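Local coordinates for TPR repeat-containing protein (Cytophaga hutchinsonii, PDB 3U4T) that is of unknown function but, as a tetratricopeptide-repeat protein built of stacked antiparallel helices, probably serves as a scaffold for binding other proteins, at residues D59-F64 and E78-I83; A72-F77 and Q98-R103; S36-N41 and S65-T70. The protein carries 1 engineered substitution. One frame throughout, in Å; residues are numbered along the deposited sequence.

Contact 1: residues D59-F64 and E78-I83; sequences DIETYF and EYYGKI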
loop_
_atom_site.group_PDB
_atom_site.type_symbol
_atom_site.label_atom_id
_atom_site.label_comp_id
_atom_site.label_asym_id
_atom_site.label_seq_id
_atom_site.Cartn_x
_atom_site.Cartn_y
_atom_site.Cartn_z
ATOM N N ASP A 59 8.486 -9.947 -23.397
ATOM C CA ASP A 59 7.482 -11.008 -23.382
ATOM C C ASP A 59 6.046 -10.511 -23.432
ATOM O O ASP A 59 5.221 -11.055 -24.166
ATOM C CB ASP A 59 7.643 -11.888 -22.143
ATOM C CG ASP A 59 8.640 -13.024 -22.342
ATOM O OD1 ASP A 59 9.161 -13.199 -23.462
ATOM O OD2 ASP A 59 8.890 -13.752 -21.357
ATOM N N ILE A 60 5.729 -9.482 -22.658
ATOM C CA ILE A 60 4.361 -8.997 -22.673
ATOM C C ILE A 60 4.057 -8.334 -24.013
ATOM O O ILE A 60 2.900 -8.259 -24.425
ATOM C CB ILE A 60 4.096 -8.007 -21.524
ATOM C CG1 ILE A 60 2.592 -7.829 -21.350
ATOM C CG2 ILE A 60 4.763 -6.685 -21.805
ATOM C CD1 ILE A 60 1.887 -9.106 -20.945
ATOM N N GLU A 61 5.096 -7.869 -24.706
ATOM C CA GLU A 61 4.889 -7.223 -25.995
ATOM C C GLU A 61 4.797 -8.267 -27.101
ATOM O O GLU A 61 4.087 -8.083 -28.086
ATOM C CB GLU A 61 6.005 -6.199 -26.262
ATOM C CG GLU A 61 6.031 -5.091 -25.196
ATOM C CD GLU A 61 7.030 -3.977 -25.470
ATOM O OE1 GLU A 61 8.180 -4.278 -25.863
ATOM O OE2 GLU A 61 6.667 -2.796 -25.271
ATOM N N THR A 62 5.509 -9.374 -26.937
ATOM C CA THR A 62 5.448 -10.440 -27.914
ATOM C C THR A 62 4.026 -10.975 -27.760
ATOM O O THR A 62 3.327 -11.238 -28.738
ATOM C CB THR A 62 6.468 -11.543 -27.589
ATOM O OG1 THR A 62 7.790 -11.059 -27.859
ATOM C CG2 THR A 62 6.200 -12.788 -28.426
ATOM N N TYR A 63 3.593 -11.131 -26.516
ATOM C CA TYR A 63 2.241 -11.592 -26.259
ATOM C C TYR A 63 1.203 -10.754 -27.033
ATOM O O TYR A 63 0.409 -11.303 -27.795
ATOM C CB TYR A 63 1.945 -11.503 -24.768
ATOM C CG TYR A 63 0.508 -11.793 -24.417
ATOM C CD1 TYR A 63 -0.006 -13.080 -24.537
ATOM C CD2 TYR A 63 -0.326 -10.789 -23.936
ATOM C CE1 TYR A 63 -1.318 -13.364 -24.179
ATOM C CE2 TYR A 63 -1.641 -11.063 -23.576
ATOM C CZ TYR A 63 -2.126 -12.354 -23.699
ATOM O OH TYR A 63 -3.416 -12.642 -23.350
ATOM N N PHE A 64 1.216 -9.432 -26.838
ATOM C CA PHE A 64 0.248 -8.550 -27.503
ATOM C C PHE A 64 0.362 -8.425 -29.023
ATOM O O PHE A 64 -0.546 -7.911 -29.679
ATOM C CB PHE A 64 0.270 -7.152 -26.874
ATOM C CG PHE A 64 -0.502 -7.059 -25.601
ATOM C CD1 PHE A 64 -1.856 -7.357 -25.583
ATOM C CD2 PHE A 64 0.130 -6.735 -24.405
ATOM C CE1 PHE A 64 -2.586 -7.328 -24.376
ATOM C CE2 PHE A 64 -0.584 -6.702 -23.196
ATOM C CZ PHE A 64 -1.944 -7.005 -23.183
ATOM N N GLU A 78 -3.077 -5.252 -17.044
ATOM C CA GLU A 78 -2.577 -4.921 -15.711
ATOM C C GLU A 78 -1.070 -5.147 -15.621
ATOM O O GLU A 78 -0.329 -4.247 -15.231
ATOM C CB GLU A 78 -3.295 -5.762 -14.658
ATOM C CG GLU A 78 -2.606 -5.812 -13.318
ATOM C CD GLU A 78 -3.365 -6.661 -12.323
ATOM O OE1 GLU A 78 -3.951 -7.690 -12.729
ATOM O OE2 GLU A 78 -3.365 -6.306 -11.131
ATOM N N TYR A 79 -0.619 -6.342 -15.996
ATOM C CA TYR A 79 0.802 -6.647 -15.953
ATOM C C TYR A 79 1.610 -5.861 -16.978
ATOM O O TYR A 79 2.802 -5.637 -16.791
ATOM C CB TYR A 79 1.036 -8.147 -16.119
ATOM C CG TYR A 79 0.829 -8.885 -14.817
ATOM C CD1 TYR A 79 -0.415 -9.409 -14.477
ATOM C CD2 TYR A 79 1.845 -8.934 -13.866
ATOM C CE1 TYR A 79 -0.642 -9.947 -13.222
ATOM C CE2 TYR A 79 1.630 -9.468 -12.612
ATOM C CZ TYR A 79 0.390 -9.966 -12.292
ATOM O OH TYR A 79 0.184 -10.446 -11.028
ATOM N N TYR A 80 0.964 -5.429 -18.053
ATOM C CA TYR A 80 1.676 -4.649 -19.050
ATOM C C TYR A 80 2.061 -3.360 -18.344
ATOM O O TYR A 80 3.213 -2.927 -18.411
ATOM C CB TYR A 80 0.787 -4.345 -20.256
ATOM C CG TYR A 80 1.541 -3.752 -21.427
ATOM C CD1 TYR A 80 2.937 -3.769 -21.466
ATOM C CD2 TYR A 80 0.860 -3.206 -22.515
ATOM C CE1 TYR A 80 3.638 -3.256 -22.567
ATOM C CE2 TYR A 80 1.548 -2.693 -23.614
ATOM C CZ TYR A 80 2.934 -2.721 -23.631
ATOM O OH TYR A 80 3.620 -2.188 -24.689
ATOM N N GLY A 81 1.086 -2.770 -17.651
ATOM C CA GLY A 81 1.319 -1.544 -16.908
ATOM C C GLY A 81 2.302 -1.725 -15.763
ATOM O O GLY A 81 3.182 -0.878 -15.548
ATOM N N LYS A 82 2.168 -2.813 -15.006
ATOM C CA LYS A 82 3.101 -3.037 -13.912
ATOM C C LYS A 82 4.512 -3.125 -14.487
ATOM O O LYS A 82 5.462 -2.611 -13.900
ATOM C CB LYS A 82 2.796 -4.333 -13.164
ATOM C CG LYS A 82 1.564 -4.309 -12.289
ATOM C CD LYS A 82 1.484 -5.603 -11.486
ATOM C CE LYS A 82 0.165 -5.740 -10.751
ATOM N NZ LYS A 82 -0.116 -4.576 -9.877
ATOM N N ILE A 83 4.643 -3.781 -15.638
ATOM C CA ILE A 83 5.950 -3.919 -16.277
ATOM C C ILE A 83 6.475 -2.595 -16.797
ATOM O O ILE A 83 7.669 -2.330 -16.706
ATOM C CB ILE A 83 5.909 -4.951 -17.422
ATOM C CG1 ILE A 83 5.632 -6.332 -16.844
ATOM C CG2 ILE A 83 7.233 -4.985 -18.149
ATOM C CD1 ILE A 83 5.303 -7.367 -17.889
#

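Contact 2: residues A72-F77 and Q98-R103; sequences AKSADF and QAAVDR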
loop_
_atom_site.group_PDB
_atom_site.type_symbol
_atom_site.label_atom_id
_atom_site.label_comp_id
_atom_site.label_asym_id
_atom_site.label_seq_id
_atom_site.Cartn_x
_atom_site.Cartn_y
_atom_site.Cartn_z
ATOM N N ALA A 72 -7.682 -11.310 -25.151
ATOM C CA ALA A 72 -6.909 -10.597 -24.126
ATOM C C ALA A 72 -7.742 -10.365 -22.871
ATOM O O ALA A 72 -8.930 -10.078 -22.948
ATOM C CB ALA A 72 -6.426 -9.276 -24.665
ATOM N N LYS A 73 -7.118 -10.482 -21.709
ATOM C CA LYS A 73 -7.847 -10.292 -20.460
ATOM C C LYS A 73 -7.437 -9.037 -19.707
ATOM O O LYS A 73 -6.454 -8.388 -20.030
ATOM C CB LYS A 73 -7.647 -11.503 -19.549
ATOM C CG LYS A 73 -8.133 -12.810 -20.123
ATOM C CD LYS A 73 -9.632 -12.952 -19.963
ATOM C CE LYS A 73 -9.995 -14.401 -19.687
ATOM N NZ LYS A 73 -11.110 -14.509 -18.702
ATOM N N SER A 74 -8.206 -8.712 -18.685
ATOM C CA SER A 74 -7.935 -7.558 -17.858
ATOM C C SER A 74 -6.553 -7.680 -17.231
ATOM O O SER A 74 -5.799 -6.713 -17.129
ATOM C CB SER A 74 -8.991 -7.474 -16.767
ATOM O OG SER A 74 -8.680 -6.455 -15.853
ATOM N N ALA A 75 -6.222 -8.891 -16.825
ATOM C CA ALA A 75 -4.948 -9.171 -16.187
ATOM C C ALA A 75 -3.747 -8.858 -17.068
ATOM O O ALA A 75 -2.739 -8.351 -16.587
ATOM C CB ALA A 75 -4.906 -10.633 -15.759
ATOM N N ASP A 76 -3.834 -9.181 -18.350
ATOM C CA ASP A 76 -2.721 -8.925 -19.254
ATOM C C ASP A 76 -2.383 -7.443 -19.326
ATOM O O ASP A 76 -1.204 -7.071 -19.312
ATOM C CB ASP A 76 -3.052 -9.456 -20.644
ATOM C CG ASP A 76 -3.532 -10.874 -20.603
ATOM O OD1 ASP A 76 -2.841 -11.705 -19.958
ATOM O OD2 ASP A 76 -4.590 -11.157 -21.210
ATOM N N PHE A 77 -3.409 -6.596 -19.408
ATOM C CA PHE A 77 -3.172 -5.150 -19.466
ATOM C C PHE A 77 -2.562 -4.697 -18.138
ATOM O O PHE A 77 -1.637 -3.869 -18.108
ATOM C CB PHE A 77 -4.483 -4.405 -19.728
ATOM C CG PHE A 77 -5.015 -4.594 -21.110
ATOM C CD1 PHE A 77 -4.625 -3.740 -22.142
ATOM C CD2 PHE A 77 -5.863 -5.659 -21.400
ATOM C CE1 PHE A 77 -5.079 -3.945 -23.450
ATOM C CE2 PHE A 77 -6.323 -5.875 -22.704
ATOM C CZ PHE A 77 -5.928 -5.020 -23.728
ATOM N N GLN A 98 -5.614 1.825 -17.059
ATOM C CA GLN A 98 -6.935 2.279 -17.434
ATOM C C GLN A 98 -7.552 1.248 -18.344
ATOM O O GLN A 98 -8.680 0.821 -18.144
ATOM C CB GLN A 98 -6.848 3.612 -18.144
ATOM C CG GLN A 98 -8.185 4.111 -18.650
ATOM C CD GLN A 98 -9.194 4.301 -17.532
ATOM O OE1 GLN A 98 -9.023 5.155 -16.667
ATOM N NE2 GLN A 98 -10.253 3.495 -17.543
ATOM N N ALA A 99 -6.795 0.822 -19.342
ATOM C CA ALA A 99 -7.292 -0.179 -20.278
ATOM C C ALA A 99 -7.830 -1.423 -19.566
ATOM O O ALA A 99 -8.858 -1.971 -19.947
ATOM C CB ALA A 99 -6.186 -0.574 -21.235
ATOM N N ALA A 100 -7.131 -1.848 -18.522
ATOM C CA ALA A 100 -7.504 -3.045 -17.771
ATOM C C ALA A 100 -8.850 -2.949 -17.071
ATOM O O ALA A 100 -9.588 -3.928 -16.992
ATOM C CB ALA A 100 -6.417 -3.375 -16.761
ATOM N N VAL A 101 -9.172 -1.773 -16.549
ATOM C CA VAL A 101 -10.448 -1.597 -15.878
ATOM C C VAL A 101 -11.540 -1.400 -16.936
ATOM O O VAL A 101 -12.721 -1.637 -16.671
ATOM C CB VAL A 101 -10.400 -0.410 -14.886
ATOM C CG1 VAL A 101 -10.138 0.892 -15.619
ATOM C CG2 VAL A 101 -11.702 -0.349 -14.097
ATOM N N ASP A 102 -11.132 -0.990 -18.139
ATOM C CA ASP A 102 -12.068 -0.810 -19.257
ATOM C C ASP A 102 -12.495 -2.186 -19.777
ATOM O O ASP A 102 -13.612 -2.368 -20.251
ATOM C CB ASP A 102 -11.417 -0.033 -20.415
ATOM C CG ASP A 102 -11.369 1.467 -20.172
ATOM O OD1 ASP A 102 -12.184 1.958 -19.354
ATOM O OD2 ASP A 102 -10.531 2.151 -20.818
ATOM N N ARG A 103 -11.584 -3.146 -19.686
ATOM C CA ARG A 103 -11.820 -4.513 -20.137
ATOM C C ARG A 103 -12.604 -5.328 -19.105
ATOM O O ARG A 103 -13.400 -6.197 -19.451
ATOM C CB ARG A 103 -10.468 -5.168 -20.433
ATOM C CG ARG A 103 -10.436 -6.676 -20.336
ATOM C CD ARG A 103 -10.353 -7.305 -21.704
ATOM N NE ARG A 103 -11.586 -7.987 -22.082
ATOM C CZ ARG A 103 -11.780 -8.570 -23.261
ATOM N NH1 ARG A 103 -10.820 -8.548 -24.175
ATOM N NH2 ARG A 103 -12.926 -9.180 -23.527
#

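Contact 3: residues S36-N41 and S65-T70; sequences SPYIYN and SKVNAT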
loop_
_atom_site.group_PDB
_atom_site.type_symbol
_atom_site.label_atom_id
_atom_site.label_comp_id
_atom_site.label_asym_id
_atom_site.label_seq_id
_atom_site.Cartn_x
_atom_site.Cartn_y
_atom_site.Cartn_z
ATOM N N SER A 36 1.348 -20.614 -30.001
ATOM C CA SER A 36 0.453 -20.157 -28.961
ATOM C C SER A 36 0.971 -18.871 -28.365
ATOM O O SER A 36 2.172 -18.721 -28.136
ATOM C CB SER A 36 0.349 -21.204 -27.864
ATOM O OG SER A 36 -0.364 -20.693 -26.754
ATOM N N PRO A 37 0.076 -17.900 -28.142
ATOM C CA PRO A 37 0.510 -16.630 -27.553
ATOM C C PRO A 37 0.554 -16.698 -26.026
ATOM O O PRO A 37 1.284 -15.946 -25.375
ATOM C CB PRO A 37 -0.546 -15.645 -28.053
ATOM C CG PRO A 37 -1.777 -16.505 -28.196
ATOM C CD PRO A 37 -1.215 -17.739 -28.839
ATOM N N TYR A 38 -0.207 -17.638 -25.475
ATOM C CA TYR A 38 -0.334 -17.802 -24.027
ATOM C C TYR A 38 0.871 -18.269 -23.245
ATOM O O TYR A 38 0.769 -18.459 -22.037
ATOM C CB TYR A 38 -1.530 -18.703 -23.717
ATOM C CG TYR A 38 -2.802 -18.149 -24.304
ATOM C CD1 TYR A 38 -3.265 -16.892 -23.931
ATOM C CD2 TYR A 38 -3.514 -18.854 -25.281
ATOM C CE1 TYR A 38 -4.412 -16.337 -24.522
ATOM C CE2 TYR A 38 -4.657 -18.315 -25.874
ATOM C CZ TYR A 38 -5.100 -17.060 -25.492
ATOM O OH TYR A 38 -6.227 -16.532 -26.074
ATOM N N ILE A 39 2.004 -18.475 -23.909
ATOM C CA ILE A 39 3.189 -18.862 -23.167
ATOM C C ILE A 39 3.891 -17.554 -22.825
ATOM O O ILE A 39 4.580 -17.447 -21.818
ATOM C CB ILE A 39 4.156 -19.774 -23.992
ATOM C CG1 ILE A 39 4.838 -18.988 -25.119
ATOM C CG2 ILE A 39 3.392 -20.953 -24.544
ATOM C CD1 ILE A 39 5.918 -19.786 -25.842
ATOM N N TYR A 40 3.665 -16.543 -23.656
ATOM C CA TYR A 40 4.300 -15.249 -23.487
ATOM C C TYR A 40 3.757 -14.382 -22.357
ATOM O O TYR A 40 4.542 -13.773 -21.629
ATOM C CB TYR A 40 4.268 -14.501 -24.822
ATOM C CG TYR A 40 5.035 -15.243 -25.900
ATOM C CD1 TYR A 40 6.428 -15.244 -25.913
ATOM C CD2 TYR A 40 4.370 -15.993 -26.866
ATOM C CE1 TYR A 40 7.148 -15.976 -26.861
ATOM C CE2 TYR A 40 5.079 -16.734 -27.823
ATOM C CZ TYR A 40 6.469 -16.718 -27.815
ATOM O OH TYR A 40 7.177 -17.431 -28.764
ATOM N N ASN A 41 2.442 -14.317 -22.175
ATOM C CA ASN A 41 1.939 -13.478 -21.091
ATOM C C ASN A 41 2.269 -14.094 -19.737
ATOM O O ASN A 41 2.386 -13.386 -18.743
ATOM C CB ASN A 41 0.426 -13.230 -21.219
ATOM C CG ASN A 41 -0.401 -14.496 -21.081
ATOM O OD1 ASN A 41 0.018 -15.577 -21.485
ATOM N ND2 ASN A 41 -1.596 -14.357 -20.538
ATOM N N SER A 65 1.464 -8.895 -29.590
ATOM C CA SER A 65 1.637 -8.844 -31.031
ATOM C C SER A 65 1.161 -10.172 -31.606
ATOM O O SER A 65 1.191 -10.381 -32.817
ATOM C CB SER A 65 3.113 -8.645 -31.358
ATOM O OG SER A 65 3.833 -9.818 -31.017
ATOM N N LYS A 66 0.728 -11.071 -30.724
ATOM C CA LYS A 66 0.255 -12.401 -31.115
ATOM C C LYS A 66 -1.141 -12.765 -30.623
ATOM O O LYS A 66 -1.840 -13.541 -31.268
ATOM C CB LYS A 66 1.226 -13.476 -30.614
ATOM C CG LYS A 66 2.465 -13.672 -31.465
ATOM C CD LYS A 66 3.447 -14.593 -30.770
ATOM C CE LYS A 66 4.283 -15.370 -31.771
ATOM N NZ LYS A 66 4.964 -14.497 -32.768
ATOM N N VAL A 67 -1.545 -12.224 -29.477
ATOM C CA VAL A 67 -2.856 -12.547 -28.928
ATOM C C VAL A 67 -3.994 -11.948 -29.722
ATOM O O VAL A 67 -3.865 -10.895 -30.339
ATOM C CB VAL A 67 -3.018 -12.066 -27.472
ATOM C CG1 VAL A 67 -3.117 -10.546 -27.429
ATOM C CG2 VAL A 67 -4.278 -12.698 -26.852
ATOM N N ASN A 68 -5.116 -12.645 -29.692
ATOM C CA ASN A 68 -6.329 -12.218 -30.360
ATOM C C ASN A 68 -7.062 -11.211 -29.447
ATOM O O ASN A 68 -7.499 -11.545 -28.338
ATOM C CB ASN A 68 -7.212 -13.437 -30.623
ATOM C CG ASN A 68 -8.560 -13.069 -31.209
ATOM O OD1 ASN A 68 -9.293 -12.246 -30.656
ATOM N ND2 ASN A 68 -8.899 -13.685 -32.330
ATOM N N ALA A 69 -7.191 -9.981 -29.934
ATOM C CA ALA A 69 -7.839 -8.888 -29.209
ATOM C C ALA A 69 -9.077 -9.238 -28.393
ATOM O O ALA A 69 -9.296 -8.660 -27.340
ATOM C CB ALA A 69 -8.183 -7.757 -30.180
ATOM N N THR A 70 -9.907 -10.155 -28.873
ATOM C CA THR A 70 -11.106 -10.501 -28.114
ATOM C C THR A 70 -10.810 -11.473 -26.982
ATOM O O THR A 70 -11.639 -11.673 -26.098
ATOM C CB THR A 70 -12.221 -11.098 -29.024
ATOM O OG1 THR A 70 -11.773 -12.312 -29.645
ATOM C CG2 THR A 70 -12.604 -10.105 -30.094
#

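Contact 1: residues D59-F64 and E78-I83
Y80 reaches across from helix 74-86 to lie against I60, E61 and F64 of helix 53-64, successive helices of a tetratricopeptide-repeat (TPR) array. Their short segments run roughly antiparallel, at 145° between N-to-C directions, with axes 10.4 Å apart at closest approach.

Apolar packing carries most of the contact. Y80 CG stands anti to the backbone N (chi1 -170°), which lets the ring beyond it lie beside I60. The side chains of I60 and Y80 cross obliquely: I60 CG2 is 3.5 Å from Y80 CD1 and almost as near CE1, while I60 CG1 rests by the tyrosine's CA and CB. I83, one turn further on, adds its tip, CD1 lying 3.9 Å from I60 CB.

The aromatic component is an oblique pairing of F64 and Y80, centroids 5.5 Å apart and planes at 37°. F64 CE2 comes 3.8 Å from Y80 CD2; Y63 CD2 covers one face of the phenylalanine over its centre, and F77 meets the same ring from outside the two segments.

A single polar bond crosses the interface. E61 and Y80 cross at about a right angle, and the phenol OH donates to the anti lone pair of E61 OE2 at 3.2 Å.

Contact 2: residues A72-F77 and Q98-R103
S74 and A100 are the residues whose CA atoms come nearest across the two segments, 4.5 Å apart. S74 OG, anti to its backbone N (chi1 173°), donates to A100 O at 2.9 Å, approaching from above the carbonyl plane. In return, A100 CB sits 3.4 Å from S74 O, so small side chains on both partners permit the close approach. An alanine in place of S74 takes away OG, would probably leave A100 O without its side-chain donor, and is likely to leave the segments joined here by packing alone.

Beside this pair, F77 packs against both alanines, its ring meeting A99 obliquely (F77 CD1 to A99 CB 3.6 Å) and its CB lying 3.7 Å from A100 CB. R103, bent at chi2 and chi3, brings its CG to 3.4 Å from S74 N. Its guanidinium places one face over A72 O, without hydrogen-bond geometry, and this exposed, poorly ordered side chain is only loosely defined.

The next shell fixes the start of helix 74-86. D76 OD2 accepts from the backbone N of the N-cap residue K73 at 2.7 Å. M110 of helix 109-120 packs on A100, and the F64 ring meets F77. Two consecutive helices, 74-86 and 90-103, packed against each other in this way form a helical hairpin of the kind from which TPR folds are built.

Contact 3: residues S36-N41 and S65-T70
P37 and K66 meet where two interhelical connections of the TPR array pass each other: the lead-in to helix 40-49 and the loop that follows helix 53-64. Neither segment is mainly helical, and the contact lies at the protein surface.

Packing centres on the proline. P37 CB is 3.8 Å from K66 CB and equally near V67 N, while its CG faces the CA of V67 at 4.2 Å. The CA atoms of P37 and V67, 5.5 Å apart, are the nearest pair across the segments.

Two tyrosines extend the patch through oblique contacts with their rings. Y40 crosses the lysine side chain, bringing CE2 within 4.0 Å of K66 CD; on the lysine's part the touching is done by the methylene chain, through CD, rather than by the amine. Y38 makes a looser approach, its CE1 4.3 Å from V67 CG2. P37 CG lies over the centre of one face of the Y38 ring, and I39 CG1 lies over a face of Y40, offset toward the rim. Y63 of helix 53-64 also packs on both tyrosines.

No hydrogen bond crosses between the two segments. In the 65-70 loop, N68 forms an Asx turn, its OD1 accepting from T70 N in the carbonyl plane at 2.8 Å and from T70 OG1, which stands above that plane.

The three contacts lie near one another in the TPR array, two partly buried and one at the surface. Contacts 1 and 2 share helix 74-86, which turns one part toward helix 53-64 and its beginning toward helix 90-103; each has a single hydrogen bond across it. Contact 1 relies on bulky aromatic and branched side chains, whereas contact 2 draws its backbones closer with small residues. Contact 3 joins connecting segments, with aliphatic and ring contacts and no bond across. Polar links tie them together: D76 of contact 2 accepts a hydrogen bond from N41 of contact 3 on OD1 and a weak one from Y63 of 59-64 on OD2.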